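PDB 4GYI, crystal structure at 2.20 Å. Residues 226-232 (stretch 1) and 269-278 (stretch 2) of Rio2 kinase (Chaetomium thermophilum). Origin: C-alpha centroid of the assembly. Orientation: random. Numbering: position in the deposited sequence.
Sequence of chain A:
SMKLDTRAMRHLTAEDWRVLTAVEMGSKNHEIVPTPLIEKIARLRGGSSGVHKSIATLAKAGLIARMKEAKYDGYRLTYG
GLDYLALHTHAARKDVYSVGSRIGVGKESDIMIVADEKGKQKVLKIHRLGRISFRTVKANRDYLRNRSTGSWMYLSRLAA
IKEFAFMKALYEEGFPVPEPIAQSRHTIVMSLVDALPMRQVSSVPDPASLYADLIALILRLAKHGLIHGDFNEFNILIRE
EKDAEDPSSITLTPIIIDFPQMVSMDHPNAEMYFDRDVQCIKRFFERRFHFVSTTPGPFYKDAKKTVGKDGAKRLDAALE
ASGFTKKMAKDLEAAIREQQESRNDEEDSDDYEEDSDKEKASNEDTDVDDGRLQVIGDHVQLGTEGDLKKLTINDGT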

# COMPACT_ATOMS: atom_id res chain seq x y z
N LEU A 226 9.35 -8.28 -13.94
CA LEU A 226 8.78 -7.10 -13.28
C LEU A 226 9.48 -5.77 -13.59
O LEU A 226 10.70 -5.71 -13.82
CB LEU A 226 8.75 -7.30 -11.78
CG LEU A 226 7.77 -8.37 -11.30
CD1 LEU A 226 8.00 -8.66 -9.84
CD2 LEU A 226 6.34 -7.92 -11.54
N ILE A 227 8.67 -4.71 -13.57
CA ILE A 227 9.15 -3.35 -13.60
C ILE A 227 8.47 -2.63 -12.44
O ILE A 227 7.23 -2.64 -12.33
CB ILE A 227 8.74 -2.67 -14.89
CG1 ILE A 227 9.47 -3.30 -16.08
CG2 ILE A 227 9.01 -1.17 -14.83
CD1 ILE A 227 8.89 -2.89 -17.39
N HIS A 228 9.27 -2.01 -11.59
CA HIS A 228 8.76 -1.41 -10.34
C HIS A 228 7.76 -0.31 -10.63
O HIS A 228 6.65 -0.32 -10.09
CB HIS A 228 9.93 -0.91 -9.49
CG HIS A 228 9.51 -0.35 -8.16
ND1 HIS A 228 8.98 0.92 -8.02
CD2 HIS A 228 9.58 -0.87 -6.91
CE1 HIS A 228 8.72 1.15 -6.75
NE2 HIS A 228 9.08 0.08 -6.05
N GLY A 229 8.13 0.62 -11.51
CA GLY A 229 7.20 1.65 -11.98
C GLY A 229 7.22 2.93 -11.15
O GLY A 229 6.66 3.95 -11.56
N ASP A 230 7.87 2.90 -9.99
CA ASP A 230 8.01 4.12 -9.19
C ASP A 230 9.34 4.05 -8.44
O ASP A 230 9.42 4.29 -7.23
CB ASP A 230 6.81 4.26 -8.25
CG ASP A 230 6.73 5.63 -7.60
OD1 ASP A 230 7.38 6.56 -8.14
OD2 ASP A 230 6.04 5.76 -6.56
N PHE A 231 10.39 3.69 -9.18
CA PHE A 231 11.69 3.37 -8.62
C PHE A 231 12.47 4.67 -8.52
O PHE A 231 13.02 5.16 -9.50
CB PHE A 231 12.41 2.36 -9.54
CG PHE A 231 13.56 1.62 -8.89
CD1 PHE A 231 13.36 0.40 -8.26
CD2 PHE A 231 14.86 2.12 -8.96
CE1 PHE A 231 14.43 -0.30 -7.68
CE2 PHE A 231 15.92 1.43 -8.38
CZ PHE A 231 15.71 0.22 -7.74
N ASN A 232 12.50 5.24 -7.32
CA ASN A 232 13.12 6.53 -7.09
C ASN A 232 13.58 6.63 -5.64
O ASN A 232 13.50 5.66 -4.90
CB ASN A 232 12.16 7.66 -7.46
CG ASN A 232 10.86 7.61 -6.69
OD1 ASN A 232 10.86 7.43 -5.48
ND2 ASN A 232 9.75 7.74 -7.40
N ASN A 269 3.17 -0.85 -22.34
CA ASN A 269 4.05 0.30 -22.13
C ASN A 269 5.33 -0.04 -21.38
O ASN A 269 5.90 0.84 -20.75
CB ASN A 269 3.33 1.39 -21.33
CG ASN A 269 2.34 2.16 -22.15
OD1 ASN A 269 2.59 2.48 -23.31
ND2 ASN A 269 1.20 2.48 -21.54
N ALA A 270 5.78 -1.30 -21.42
CA ALA A 270 6.87 -1.72 -20.54
C ALA A 270 8.14 -0.92 -20.78
O ALA A 270 8.83 -0.55 -19.82
CB ALA A 270 7.14 -3.20 -20.66
N GLU A 271 8.43 -0.61 -22.04
CA GLU A 271 9.64 0.13 -22.38
C GLU A 271 9.65 1.53 -21.74
O GLU A 271 10.66 1.96 -21.20
CB GLU A 271 9.86 0.22 -23.90
CG GLU A 271 11.09 1.03 -24.29
CD GLU A 271 11.53 0.82 -25.74
OE1 GLU A 271 10.85 0.09 -26.49
OE2 GLU A 271 12.58 1.39 -26.12
N MET A 272 8.52 2.22 -21.80
CA MET A 272 8.41 3.52 -21.15
C MET A 272 8.62 3.38 -19.63
O MET A 272 9.35 4.17 -19.03
CB MET A 272 7.06 4.17 -21.49
CG MET A 272 6.79 5.50 -20.77
SD MET A 272 6.16 5.40 -19.06
CE MET A 272 4.54 4.67 -19.33
N TYR A 273 8.01 2.37 -19.01
CA TYR A 273 8.13 2.18 -17.55
C TYR A 273 9.56 1.80 -17.15
O TYR A 273 10.11 2.34 -16.18
CB TYR A 273 7.13 1.15 -17.02
CG TYR A 273 5.68 1.59 -17.06
CD1 TYR A 273 5.21 2.60 -16.22
CD2 TYR A 273 4.77 0.98 -17.92
CE1 TYR A 273 3.88 2.99 -16.26
CE2 TYR A 273 3.44 1.37 -17.97
CZ TYR A 273 3.00 2.37 -17.14
OH TYR A 273 1.67 2.76 -17.19
N PHE A 274 10.16 0.88 -17.89
CA PHE A 274 11.57 0.54 -17.67
C PHE A 274 12.45 1.79 -17.75
O PHE A 274 13.14 2.13 -16.78
CB PHE A 274 12.04 -0.49 -18.70
CG PHE A 274 13.44 -0.99 -18.47
CD1 PHE A 274 13.68 -2.06 -17.62
CD2 PHE A 274 14.51 -0.38 -19.10
CE1 PHE A 274 14.97 -2.52 -17.41
CE2 PHE A 274 15.80 -0.83 -18.90
CZ PHE A 274 16.03 -1.91 -18.04
N ASP A 275 12.41 2.48 -18.90
CA ASP A 275 13.29 3.62 -19.15
C ASP A 275 13.11 4.69 -18.09
O ASP A 275 14.06 5.37 -17.72
CB ASP A 275 13.02 4.22 -20.52
CG ASP A 275 13.57 3.37 -21.66
OD1 ASP A 275 14.52 2.59 -21.42
OD2 ASP A 275 13.07 3.50 -22.79
N ARG A 276 11.88 4.83 -17.61
CA ARG A 276 11.56 5.86 -16.64
C ARG A 276 12.21 5.57 -15.29
O ARG A 276 12.71 6.47 -14.63
CB ARG A 276 10.05 5.99 -16.49
CG ARG A 276 9.62 7.28 -15.83
CD ARG A 276 8.10 7.38 -15.80
NE ARG A 276 7.52 6.42 -14.88
CZ ARG A 276 6.22 6.24 -14.70
NH1 ARG A 276 5.34 6.97 -15.38
NH2 ARG A 276 5.78 5.34 -13.83
N ASP A 277 12.18 4.31 -14.87
CA ASP A 277 12.86 3.90 -13.64
C ASP A 277 14.37 4.20 -13.72
O ASP A 277 14.94 4.84 -12.82
CB ASP A 277 12.60 2.40 -13.34
CG ASP A 277 11.21 2.13 -12.69
OD1 ASP A 277 10.50 3.10 -12.31
OD2 ASP A 277 10.83 0.94 -12.54
N VAL A 278 15.01 3.76 -14.80
CA VAL A 278 16.44 3.99 -14.99
C VAL A 278 16.76 5.50 -15.01
O VAL A 278 17.72 5.95 -14.38
CB VAL A 278 16.93 3.34 -16.31
CG1 VAL A 278 18.34 3.79 -16.65
CG2 VAL A 278 16.83 1.82 -16.24
O HOH W 1 12.03 -1.60 -12.11
O HOH W 2 10.49 5.77 -11.73

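Asn269 sits at the N-cap position just before the helix and does not reach stretch 1. The helix begins at Ala270, whose small side chain leaves room for Ile227. Ile227 CD1 lies 3.7 Å from Ala270 CB and 3.4 Å from Ala270 O. That carbonyl is already engaged within the helix, accepting from Phe274 N at 2.7 Å.

Glu271 points away and Met272 makes no contact. One turn on, Tyr273 points its CA-to-CB bond toward stretch 1, but its ring leads away. Its CB therefore makes the apolar contact, 3.7 Å from Ile227 CG2. Close to Tyr273 the backbone of Gly229 passes, with CA atoms 5.7 Å apart. Glycine suits this place because a CB at its backbone angles, 91/-12, would be jammed against the carbonyl O of His228. Phe274 adds its CB, 4.2 Å from Ile227 CD1. Ile227 thus makes apolar side-chain contacts with three helix residues: CD1 meets Ala270 and Phe274, while CG2 meets Tyr273.

Asp275 is out of reach. Arg276 starts sideways, but its long side chain brings the guanidinium back to the loop. Arg276 NH2 donates to Gly229 O at 2.8 Å, and the carbonyl lies near the guanidinium plane.

Asp277 is the main polar anchor. It points toward stretch 1, and its short side chain places a carboxylate whose two oxygens each accept from a backbone amide of the loop. Gly229 N donates to Asp277 OD2 at 2.9 Å, nearly straight at 170°. Phe231 N donates to Asp277 OD1 at 3.2 Å. Water 1 accepts from His228 N and donates to Asp277 OD2, both at 2.8 Å. Water 2 donates to Asp277 OD1 at 2.7 Å. Within the loop, Asp230 N donates to His228 ND1 at 3.0 Å. Val278 points away. The contact between the two stretches buries 378 Å², both sides summed.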